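Local coordinates for protein alanine racemase (Corynebacterium glutamicum, PDB 2DY3) that is an alanine racemase family enzyme that binds pyridoxal-5'-phosphate and joins a TIM-barrel N-terminal domain to a C-terminal domain built largely of strands, at residues R179-A182 and L183-H187. Sequence-based numbering, arbitrary orientation.
Sequences RALA and LARKH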
# COMPACT_ATOMS: atom_id res chain seq x y z
N ARG B 179 1.58 15.52 35.95
CA ARG B 179 0.66 16.49 36.52
C ARG B 179 -0.75 15.94 36.35
O ARG B 179 -1.59 16.04 37.24
CB ARG B 179 0.83 17.82 35.78
CG ARG B 179 -0.05 18.95 36.26
CD ARG B 179 0.55 20.29 35.86
NE ARG B 179 0.70 20.43 34.41
CZ ARG B 179 1.79 20.90 33.81
NH1 ARG B 179 2.84 21.28 34.53
NH2 ARG B 179 1.84 20.99 32.49
N ALA B 180 -0.99 15.32 35.20
CA ALA B 180 -2.29 14.73 34.89
C ALA B 180 -2.56 13.52 35.79
O ALA B 180 -3.66 13.37 36.33
CB ALA B 180 -2.34 14.32 33.42
N LEU B 181 -1.56 12.66 35.94
CA LEU B 181 -1.70 11.47 36.76
C LEU B 181 -2.00 11.80 38.22
O LEU B 181 -2.82 11.14 38.87
CB LEU B 181 -0.42 10.62 36.67
CG LEU B 181 -0.42 9.26 37.38
CD1 LEU B 181 -1.59 8.41 36.92
CD2 LEU B 181 0.89 8.55 37.10
N ALA B 182 -1.35 12.84 38.74
CA ALA B 182 -1.58 13.25 40.12
C ALA B 182 -3.00 13.79 40.28
O ALA B 182 -3.67 13.52 41.28
CB ALA B 182 -0.56 14.31 40.53
N LEU B 183 -3.45 14.54 39.29
CA LEU B 183 -4.79 15.12 39.30
C LEU B 183 -5.83 14.00 39.23
O LEU B 183 -6.88 14.07 39.87
CB LEU B 183 -4.96 16.06 38.11
CG LEU B 183 -5.88 17.27 38.21
CD1 LEU B 183 -6.25 17.73 36.81
CD2 LEU B 183 -7.14 16.93 38.99
N ALA B 184 -5.54 12.98 38.44
CA ALA B 184 -6.45 11.85 38.27
C ALA B 184 -6.61 11.06 39.57
O ALA B 184 -7.73 10.72 39.95
CB ALA B 184 -5.94 10.92 37.17
N ARG B 185 -5.50 10.78 40.24
CA ARG B 185 -5.54 10.05 41.50
C ARG B 185 -6.18 10.90 42.59
O ARG B 185 -6.83 10.38 43.50
CB ARG B 185 -4.13 9.60 41.90
CG ARG B 185 -3.64 8.43 41.05
CD ARG B 185 -2.14 8.20 41.10
NE ARG B 185 -1.81 6.97 40.39
CZ ARG B 185 -0.58 6.57 40.10
NH1 ARG B 185 0.47 7.32 40.44
NH2 ARG B 185 -0.40 5.42 39.46
N LYS B 186 -6.00 12.21 42.49
CA LYS B 186 -6.59 13.11 43.47
C LYS B 186 -8.10 13.01 43.32
O LYS B 186 -8.85 13.27 44.26
CB LYS B 186 -6.12 14.54 43.19
CG LYS B 186 -6.16 15.45 44.40
CD LYS B 186 -5.40 16.75 44.12
CE LYS B 186 -5.18 17.55 45.39
NZ LYS B 186 -4.40 16.79 46.41
N HIS B 187 -8.55 12.61 42.12
CA HIS B 187 -9.97 12.46 41.83
C HIS B 187 -10.48 11.06 42.14
O HIS B 187 -11.65 10.76 41.92
CB HIS B 187 -10.25 12.78 40.36
CG HIS B 187 -10.51 14.23 40.10
ND1 HIS B 187 -11.70 14.85 40.43
CD2 HIS B 187 -9.72 15.20 39.58
CE1 HIS B 187 -11.63 16.13 40.12
NE2 HIS B 187 -10.44 16.37 39.60
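Leu-181 and Arg-185, one helical turn apart, form the main side-chain contact: CD1 of Leu-181 stands 3.7 Å above the guanidinium plane of Arg-185, over its centre, and CD2 of Leu-181 comes within 3.6 Å of NH1 of Arg-185. Two torsions bring the groups together. Leu-181 holds CG opposite its own N (chi1 -176°), and Arg-185 places CG opposite its carbonyl carbon (chi1 -75°), from where an extended chain runs back along the helix so that the flat group lies against the leucine. Its rotation is fixed by the loop that follows, since NE donates to the carbonyl of Glu-190 and NH2 to that of Cys-191.

This is the C-terminal part of helix 169-186, an outer helix of the TIM-barrel domain that packs beside helix 134-146 and against strand 150-156. Ala-180 and Ala-184, both buried, touch Met-155 of that strand; Ala-180 also meets Trp-137, and Ala-184 meets Phe-141.

Backbone bonding across the two segments is regular i to i+4. Ala-184 N donates to Ala-180 O at 2.9 Å, and Arg-185 N to Leu-181 O at 3.0 Å with an N-H...O angle of 163°. Leu-183 N pairs likewise with Arg-179 O, and Lys-186 N with Ala-182 O at 2.9 Å. His-187 N makes a weak bond to Leu-183 O (3.2 Å) and a shorter i to i+3 bond to Ala-184 O (3.0 Å).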